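Local coordinates for protein sialyltransferase 0160 (Photobacterium damselae, PDB 4R84) that probably transfers sialic acid from its CMP-activated donor to galactosyl acceptor glycans, as a glycosyltransferase of the GT-B structural group, at residues N204-I216 / A274-Y288. Residues are numbered along the deposited sequence; the frame is centred on the assembly and turned at random.
Sequences NTAHVFNNLPPII and APKGMGNRYNWHKLY
Trp284 offers one indole face to Val208 and Leu212. Val208 CG2 stands 3.8 Å from the centroid of the five-membered ring, 22° off its normal, a CH-pi contact, and Leu212 CD1 covers the same face. At the indole edge, Ile216 CD1 reaches Trp284 CZ3 at 3.6 Å. With Trp284 CG anti to its carbonyl carbon (chi1 -72°), the indole is sent toward 204-216 while NE1 stays within reach of Asn280 O. That NE1 donates to Asn280 O at 2.9 Å, entering from above the carbonyl plane, and helps to fix the ring's rotation. Ile216 also meets Tyr288, whose OH lies 3.6 Å from Ile216 CG2.

The Phe209 ring and the Asn280 amide lie nearly parallel, 5° between planes, but the amide sits beside the CB/CG end of Phe209 and not over the ring centre. Asn280 CB is 3.6 Å from Phe209 CG. Farther out, Phe209 CZ meets Ala274 CB at 3.4 Å, and Trp284 CZ2 lies at the phenyl edge. Arg281, its chain bent at chi3, lays one guanidinium face over Ala206 CA.

Two waters link the polar groups of the segments. One donates to Ala206 O and Asn280 OD1 and accepts from Phe209 N; the second, in the guanidinium plane, accepts from Arg281 NH2 (3.0 Å) and donates to Ala206 O.

The Ala206 side chain is about 11 Å from the bound CMP-3-fluoro-Neu5Ac, so it packs near the donor without touching it. The contact joins the turn and short helices that follow strand 197-204 of the Rossmann-type domain to the loop leading into strand 290-294. Val208, Trp284 and Tyr288 also touch strand 225-233, while Phe209 and Pro275 meet Leu263 of helix 252-267 and Arg281 meets Ser242 of helix 237-246.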
ATOM      1  N   ASN A 204       5.701   5.851   0.242  1.00 18.64           N
ATOM      2  CA  ASN A 204       6.736   5.038  -0.378  1.00 17.42           C
ATOM      3  C   ASN A 204       7.990   5.020   0.493  1.00 20.14           C
ATOM      4  O   ASN A 204       8.467   6.068   0.911  1.00 18.56           O
ATOM      5  CB  ASN A 204       6.992   5.647  -1.772  1.00 20.14           C
ATOM      6  CG  ASN A 204       7.991   4.896  -2.598  1.00 31.41           C
ATOM      7  OD1 ASN A 204       9.090   4.603  -2.153  1.00 30.41           O
ATOM      8  ND2 ASN A 204       7.630   4.633  -3.852  1.00 29.09           N
ATOM      9  N   THR A 205       8.500   3.830   0.813  1.00 18.86           N
ATOM     10  CA  THR A 205       9.629   3.746   1.744  1.00 17.40           C
ATOM     11  C   THR A 205      10.863   4.507   1.239  1.00 18.29           C
ATOM     12  O   THR A 205      11.480   5.257   1.994  1.00 22.59           O
ATOM     13  CB  THR A 205      10.025   2.286   2.011  1.00 23.09           C
ATOM     14  OG1 THR A 205       8.901   1.591   2.547  1.00 21.02           O
ATOM     15  CG2 THR A 205      11.180   2.220   2.999  1.00 23.03           C
ATOM     16  N   ALA A 206      11.223   4.297  -0.023  1.00 18.86           N
ATOM     17  CA  ALA A 206      12.444   4.914  -0.556  1.00 21.91           C
ATOM     18  C   ALA A 206      12.360   6.440  -0.497  1.00 27.31           C
ATOM     19  O   ALA A 206      13.373   7.124  -0.339  1.00 27.65           O
ATOM     20  CB  ALA A 206      12.718   4.429  -2.000  1.00 23.71           C
ATOM     21  N   HIS A 207      11.148   6.980  -0.571  1.00 21.52           N
ATOM     22  CA  HIS A 207      11.023   8.427  -0.670  1.00 21.96           C
ATOM     23  C   HIS A 207      10.308   9.056   0.501  1.00 24.14           C
ATOM     24  O   HIS A 207       9.821  10.170   0.391  1.00 23.94           O
ATOM     25  CB  HIS A 207      10.319   8.775  -1.971  1.00 36.43           C
ATOM     26  CG  HIS A 207      11.084   8.316  -3.172  1.00 47.76           C
ATOM     27  ND1 HIS A 207      10.839   7.110  -3.791  1.00 51.55           N
ATOM     28  CD2 HIS A 207      12.136   8.865  -3.819  1.00 49.22           C
ATOM     29  CE1 HIS A 207      11.684   6.954  -4.794  1.00 57.09           C
ATOM     30  NE2 HIS A 207      12.482   8.005  -4.832  1.00 53.48           N
ATOM     31  N   VAL A 208      10.288   8.357   1.632  1.00 18.88           N
ATOM     32  CA  VAL A 208       9.617   8.870   2.817  1.00 16.83           C
ATOM     33  C   VAL A 208      10.165  10.236   3.249  1.00 21.57           C
ATOM     34  O   VAL A 208       9.394  11.119   3.650  1.00 21.33           O
ATOM     35  CB  VAL A 208       9.702   7.862   3.998  1.00 19.55           C
ATOM     36  CG1 VAL A 208      11.148   7.510   4.316  1.00 19.91           C
ATOM     37  CG2 VAL A 208       9.001   8.421   5.234  1.00 16.76           C
ATOM     38  N   PHE A 209      11.479  10.437   3.135  1.00 22.72           N
ATOM     39  CA  PHE A 209      12.059  11.693   3.600  1.00 15.78           C
ATOM     40  C   PHE A 209      11.736  12.863   2.674  1.00 18.42           C
ATOM     41  O   PHE A 209      11.779  14.024   3.087  1.00 24.71           O
ATOM     42  CB  PHE A 209      13.582  11.579   3.760  1.00 24.61           C
ATOM     43  CG  PHE A 209      14.179  12.760   4.456  1.00 23.48           C
ATOM     44  CD1 PHE A 209      13.989  12.937   5.815  1.00 27.67           C
ATOM     45  CD2 PHE A 209      14.905  13.709   3.752  1.00 33.55           C
ATOM     46  CE1 PHE A 209      14.513  14.034   6.465  1.00 33.73           C
ATOM     47  CE2 PHE A 209      15.437  14.809   4.398  1.00 37.15           C
ATOM     48  CZ  PHE A 209      15.235  14.971   5.759  1.00 37.36           C
ATOM     49  N   ASN A 210      11.425  12.571   1.419  1.00 20.57           N
ATOM     50  CA  ASN A 210      11.005  13.640   0.516  1.00 20.75           C
ATOM     51  C   ASN A 210       9.532  13.994   0.712  1.00 25.08           C
ATOM     52  O   ASN A 210       9.103  15.082   0.333  1.00 26.15           O
ATOM     53  CB  ASN A 210      11.255  13.248  -0.939  1.00 26.87           C
ATOM     54  CG  ASN A 210      12.714  13.343  -1.325  1.00 37.62           C
ATOM     55  OD1 ASN A 210      13.490  14.073  -0.700  1.00 39.28           O
ATOM     56  ND2 ASN A 210      13.093  12.619  -2.367  1.00 31.98           N
ATOM     57  N   ASN A 211       8.760  13.076   1.290  1.00 19.58           N
ATOM     58  CA  ASN A 211       7.310  13.277   1.363  1.00 16.45           C
ATOM     59  C   ASN A 211       6.746  13.719   2.707  1.00 20.08           C
ATOM     60  O   ASN A 211       5.798  14.506   2.739  1.00 20.90           O
ATOM     61  CB  ASN A 211       6.577  11.995   0.944  1.00 19.37           C
ATOM     62  CG  ASN A 211       6.684  11.714  -0.549  1.00 21.27           C
ATOM     63  OD1 ASN A 211       6.888  12.624  -1.362  1.00 19.46           O
ATOM     64  ND2 ASN A 211       6.545  10.440  -0.916  1.00 21.67           N
ATOM     65  N   LEU A 212       7.288  13.215   3.815  1.00 17.84           N
ATOM     66  CA  LEU A 212       6.660  13.496   5.116  1.00 17.76           C
ATOM     67  C   LEU A 212       7.171  14.757   5.836  1.00 20.84           C
ATOM     68  O   LEU A 212       6.362  15.489   6.417  1.00 21.75           O
ATOM     69  CB  LEU A 212       6.806  12.288   6.051  1.00 17.09           C
ATOM     70  CG  LEU A 212       6.175  10.986   5.522  1.00 20.96           C
ATOM     71  CD1 LEU A 212       6.109   9.920   6.617  1.00 18.55           C
ATOM     72  CD2 LEU A 212       4.776  11.232   4.961  1.00 22.05           C
ATOM     73  N   PRO A 213       8.492  15.025   5.811  1.00 21.14           N
ATOM     74  CA  PRO A 213       8.909  16.240   6.530  1.00 24.62           C
ATOM     75  C   PRO A 213       8.202  17.549   6.124  1.00 23.47           C
ATOM     76  O   PRO A 213       8.019  18.380   7.012  1.00 24.32           O
ATOM     77  CB  PRO A 213      10.411  16.320   6.237  1.00 24.64           C
ATOM     78  CG  PRO A 213      10.818  14.899   6.051  1.00 25.45           C
ATOM     79  CD  PRO A 213       9.658  14.258   5.325  1.00 21.34           C
ATOM     80  N   PRO A 214       7.835  17.747   4.836  1.00 22.77           N
ATOM     81  CA  PRO A 214       7.134  18.995   4.509  1.00 23.83           C
ATOM     82  C   PRO A 214       5.789  19.160   5.188  1.00 24.96           C
ATOM     83  O   PRO A 214       5.304  20.288   5.295  1.00 25.11           O
ATOM     84  CB  PRO A 214       6.944  18.904   2.998  1.00 23.03           C
ATOM     85  CG  PRO A 214       8.060  18.040   2.539  1.00 28.59           C
ATOM     86  CD  PRO A 214       8.214  17.020   3.610  1.00 21.87           C
ATOM     87  N   ILE A 215       5.186  18.051   5.620  1.00 23.13           N
ATOM     88  CA  ILE A 215       3.923  18.111   6.327  1.00 21.27           C
ATOM     89  C   ILE A 215       4.168  18.147   7.839  1.00 21.80           C
ATOM     90  O   ILE A 215       3.531  18.920   8.579  1.00 24.29           O
ATOM     91  CB  ILE A 215       3.023  16.903   5.991  1.00 21.41           C
ATOM     92  CG1 ILE A 215       2.738  16.855   4.485  1.00 18.13           C
ATOM     93  CG2 ILE A 215       1.717  16.984   6.803  1.00 19.15           C
ATOM     94  CD1 ILE A 215       2.123  15.515   4.014  1.00 17.58           C
ATOM     95  N   ILE A 216       5.087  17.301   8.302  1.00 20.60           N
ATOM     96  CA  ILE A 216       5.365  17.202   9.737  1.00 21.07           C
ATOM     97  C   ILE A 216       5.958  18.489  10.322  1.00 24.09           C
ATOM     98  O   ILE A 216       5.558  18.914  11.401  1.00 27.35           O
ATOM     99  CB  ILE A 216       6.304  16.035  10.034  1.00 21.19           C
ATOM    100  CG1 ILE A 216       5.567  14.717   9.771  1.00 20.12           C
ATOM    101  CG2 ILE A 216       6.807  16.102  11.484  1.00 23.03           C
ATOM    102  CD1 ILE A 216       6.417  13.491   9.940  1.00 23.87           C
ATOM    103  N   ALA A 274      19.997  17.373   7.808  1.00 44.02           N
ATOM    104  CA  ALA A 274      19.151  16.200   7.645  1.00 40.30           C
ATOM    105  C   ALA A 274      19.999  14.940   7.580  1.00 45.07           C
ATOM    106  O   ALA A 274      21.144  14.987   7.124  1.00 39.23           O
ATOM    107  CB  ALA A 274      18.303  16.336   6.394  1.00 39.01           C
ATOM    108  N   PRO A 275      19.445  13.805   8.036  1.00 40.60           N
ATOM    109  CA  PRO A 275      20.182  12.551   7.869  1.00 40.41           C
ATOM    110  C   PRO A 275      20.324  12.235   6.397  1.00 37.54           C
ATOM    111  O   PRO A 275      19.424  12.524   5.619  1.00 35.78           O
ATOM    112  CB  PRO A 275      19.288  11.504   8.558  1.00 41.18           C
ATOM    113  CG  PRO A 275      18.353  12.274   9.373  1.00 40.82           C
ATOM    114  CD  PRO A 275      18.141  13.583   8.675  1.00 36.91           C
ATOM    115  N   LYS A 276      21.467  11.686   6.015  1.00 41.95           N
ATOM    116  CA  LYS A 276      21.669  11.274   4.643  1.00 50.53           C
ATOM    117  C   LYS A 276      21.554   9.752   4.587  1.00 44.35           C
ATOM    118  O   LYS A 276      21.837   9.054   5.571  1.00 44.20           O
ATOM    119  CB  LYS A 276      23.020  11.751   4.103  1.00 61.43           C
ATOM    120  CG  LYS A 276      23.183  11.484   2.602  1.00 68.24           C
ATOM    121  CD  LYS A 276      24.548  11.888   2.068  1.00 76.02           C
ATOM    122  CE  LYS A 276      24.636  11.632   0.559  1.00 80.78           C
ATOM    123  NZ  LYS A 276      23.776  12.543  -0.256  1.00 81.63           N
ATOM    124  N   GLY A 277      21.109   9.248   3.444  1.00 34.81           N
ATOM    125  CA  GLY A 277      21.047   7.821   3.224  1.00 32.38           C
ATOM    126  C   GLY A 277      20.039   7.116   4.105  1.00 28.00           C
ATOM    127  O   GLY A 277      18.964   7.664   4.382  1.00 24.75           O
ATOM    128  N   MET A 278      20.404   5.920   4.564  1.00 23.89           N
ATOM    129  CA  MET A 278      19.487   5.036   5.265  1.00 22.61           C
ATOM    130  C   MET A 278      18.925   5.685   6.517  1.00 26.74           C
ATOM    131  O   MET A 278      17.832   5.336   6.965  1.00 23.39           O
ATOM    132  CB  MET A 278      20.171   3.714   5.604  1.00 25.26           C
ATOM    133  CG  MET A 278      20.478   2.891   4.354  1.00 19.92           C
ATOM    134  SD  MET A 278      18.997   2.601   3.367  1.00 25.32           S
ATOM    135  CE  MET A 278      19.610   1.513   2.081  1.00 27.05           C
ATOM    136  N   GLY A 279      19.667   6.646   7.057  1.00 26.82           N
ATOM    137  CA  GLY A 279      19.250   7.341   8.258  1.00 30.95           C
ATOM    138  C   GLY A 279      17.987   8.155   8.101  1.00 26.94           C
ATOM    139  O   GLY A 279      17.342   8.494   9.099  1.00 27.34           O
ATOM    140  N   ASN A 280      17.606   8.483   6.870  1.00 23.10           N
ATOM    141  CA  ASN A 280      16.351   9.221   6.713  1.00 22.49           C
ATOM    142  C   ASN A 280      15.235   8.295   6.280  1.00 21.19           C
ATOM    143  O   ASN A 280      14.125   8.744   6.006  1.00 22.50           O
ATOM    144  CB  ASN A 280      16.508  10.398   5.730  1.00 27.19           C
ATOM    145  CG  ASN A 280      16.739   9.970   4.286  1.00 29.83           C
ATOM    146  OD1 ASN A 280      16.233   8.953   3.818  1.00 23.32           O
ATOM    147  ND2 ASN A 280      17.479  10.789   3.557  1.00 37.56           N
ATOM    148  N   ARG A 281      15.543   7.001   6.223  1.00 23.78           N
ATOM    149  CA  ARG A 281      14.614   6.009   5.693  1.00 22.48           C
ATOM    150  C   ARG A 281      14.151   5.027   6.773  1.00 21.26           C
ATOM    151  O   ARG A 281      12.961   4.746   6.899  1.00 23.16           O
ATOM    152  CB  ARG A 281      15.284   5.238   4.535  1.00 22.67           C
ATOM    153  CG  ARG A 281      14.394   4.199   3.860  1.00 21.85           C
ATOM    154  CD  ARG A 281      15.084   3.526   2.659  1.00 22.51           C
ATOM    155  NE  ARG A 281      15.481   4.491   1.633  1.00 21.87           N
ATOM    156  CZ  ARG A 281      15.870   4.164   0.399  1.00 30.95           C
ATOM    157  NH1 ARG A 281      15.921   2.891   0.015  1.00 26.51           N
ATOM    158  NH2 ARG A 281      16.203   5.115  -0.462  1.00 29.18           N
ATOM    159  N   TYR A 282      15.099   4.504   7.544  1.00 20.13           N
ATOM    160  CA  TYR A 282      14.793   3.416   8.464  1.00 18.78           C
ATOM    161  C   TYR A 282      14.913   3.817   9.931  1.00 17.60           C
ATOM    162  O   TYR A 282      15.161   2.977  10.796  1.00 22.20           O
ATOM    163  CB  TYR A 282      15.689   2.202   8.178  1.00 20.61           C
ATOM    164  CG  TYR A 282      15.331   1.502   6.890  1.00 20.72           C
ATOM    165  CD1 TYR A 282      14.082   0.916   6.718  1.00 18.92           C
ATOM    166  CD2 TYR A 282      16.244   1.420   5.851  1.00 21.75           C
ATOM    167  CE1 TYR A 282      13.750   0.277   5.537  1.00 23.38           C
ATOM    168  CE2 TYR A 282      15.925   0.782   4.663  1.00 21.79           C
ATOM    169  CZ  TYR A 282      14.690   0.210   4.510  1.00 19.09           C
ATOM    170  OH  TYR A 282      14.379  -0.420   3.331  1.00 22.79           O
ATOM    171  N   ASN A 283      14.720   5.101  10.211  1.00 20.96           N
ATOM    172  CA  ASN A 283      14.667   5.587  11.594  1.00 17.07           C
ATOM    173  C   ASN A 283      13.292   6.096  12.022  1.00 19.44           C
ATOM    174  O   ASN A 283      13.141   6.613  13.130  1.00 23.55           O
ATOM    175  CB  ASN A 283      15.674   6.709  11.804  1.00 23.18           C
ATOM    176  CG  ASN A 283      17.030   6.202  12.212  1.00 29.81           C
ATOM    177  OD1 ASN A 283      17.152   5.136  12.823  1.00 29.12           O
ATOM    178  ND2 ASN A 283      18.065   6.963  11.876  1.00 24.33           N
ATOM    179  N   TRP A 284      12.300   5.988  11.149  1.00 20.98           N
ATOM    180  CA  TRP A 284      10.993   6.566  11.467  1.00 16.83           C
ATOM    181  C   TRP A 284      10.330   5.854  12.640  1.00 21.43           C
ATOM    182  O   TRP A 284       9.610   6.487  13.414  1.00 24.11           O
ATOM    183  CB  TRP A 284      10.093   6.558  10.239  1.00 19.12           C
ATOM    184  CG  TRP A 284      10.572   7.591   9.250  1.00 17.15           C
ATOM    185  CD1 TRP A 284      11.503   7.419   8.266  1.00 23.87           C
ATOM    186  CD2 TRP A 284      10.162   8.958   9.180  1.00 16.20           C
ATOM    187  NE1 TRP A 284      11.697   8.601   7.590  1.00 23.27           N
ATOM    188  CE2 TRP A 284      10.886   9.565   8.141  1.00 23.46           C
ATOM    189  CE3 TRP A 284       9.254   9.740   9.913  1.00 21.55           C
ATOM    190  CZ2 TRP A 284      10.721  10.910   7.793  1.00 23.20           C
ATOM    191  CZ3 TRP A 284       9.091  11.074   9.572  1.00 25.35           C
ATOM    192  CH2 TRP A 284       9.821  11.645   8.519  1.00 28.12           C
ATOM    193  N   HIS A 285      10.600   4.558  12.791  1.00 19.90           N
ATOM    194  CA  HIS A 285       9.990   3.785  13.880  1.00 21.93           C
ATOM    195  C   HIS A 285      10.538   4.165  15.264  1.00 22.79           C
ATOM    196  O   HIS A 285       9.965   3.786  16.283  1.00 26.19           O
ATOM    197  CB  HIS A 285      10.188   2.291  13.633  1.00 23.02           C
ATOM    198  CG  HIS A 285      11.610   1.847  13.750  1.00 22.71           C
ATOM    199  ND1 HIS A 285      12.605   2.329  12.927  1.00 19.47           N
ATOM    200  CD2 HIS A 285      12.205   0.965  14.587  1.00 25.69           C
ATOM    201  CE1 HIS A 285      13.757   1.771  13.260  1.00 22.61           C
ATOM    202  NE2 HIS A 285      13.540   0.937  14.263  1.00 28.62           N
ATOM    203  N   LYS A 286      11.635   4.920  15.288  1.00 25.61           N
ATOM    204  CA  LYS A 286      12.226   5.426  16.533  1.00 24.75           C
ATOM    205  C   LYS A 286      11.497   6.664  17.024  1.00 26.32           C
ATOM    206  O   LYS A 286      11.651   7.081  18.173  1.00 29.09           O
ATOM    207  CB  LYS A 286      13.711   5.760  16.330  1.00 25.53           C
ATOM    208  CG  LYS A 286      14.640   4.592  16.018  1.00 32.17           C
ATOM    209  CD  LYS A 286      14.949   3.763  17.254  1.00 43.07           C
ATOM    210  CE  LYS A 286      14.038   2.571  17.403  1.00 54.78           C
ATOM    211  NZ  LYS A 286      14.380   1.801  18.634  1.00 66.21           N
ATOM    212  N   LEU A 287      10.716   7.270  16.145  1.00 21.62           N
ATOM    213  CA  LEU A 287      10.064   8.537  16.469  1.00 21.48           C
ATOM    214  C   LEU A 287       8.543   8.494  16.420  1.00 19.68           C
ATOM    215  O   LEU A 287       7.869   9.285  17.098  1.00 22.22           O
ATOM    216  CB  LEU A 287      10.570   9.630  15.524  1.00 17.50           C
ATOM    217  CG  LEU A 287      12.081   9.869  15.572  1.00 29.99           C
ATOM    218  CD1 LEU A 287      12.503  10.901  14.533  1.00 39.68           C
ATOM    219  CD2 LEU A 287      12.523  10.302  16.954  1.00 30.31           C
ATOM    220  N   TYR A 288       8.007   7.580  15.620  1.00 23.94           N
ATOM    221  CA  TYR A 288       6.571   7.426  15.428  1.00 21.55           C
ATOM    222  C   TYR A 288       6.234   5.955  15.339  1.00 25.26           C
ATOM    223  O   TYR A 288       7.110   5.133  15.056  1.00 24.21           O
ATOM    224  CB  TYR A 288       6.103   8.121  14.147  1.00 21.00           C
ATOM    225  CG  TYR A 288       6.439   9.585  14.097  1.00 19.61           C
ATOM    226  CD1 TYR A 288       5.611  10.528  14.689  1.00 22.91           C
ATOM    227  CD2 TYR A 288       7.613  10.025  13.471  1.00 20.48           C
ATOM    228  CE1 TYR A 288       5.934  11.882  14.660  1.00 22.61           C
ATOM    229  CE2 TYR A 288       7.940  11.360  13.430  1.00 24.88           C
ATOM    230  CZ  TYR A 288       7.099  12.286  14.031  1.00 29.05           C
ATOM    231  OH  TYR A 288       7.428  13.616  13.993  1.00 28.32           O
TER
HETATM  232  O   HOH W   1      13.673   8.842   2.055  1.00 26.14           O
HETATM  233  O   HOH W   2      15.967   8.031  -1.008  1.00 45.96           O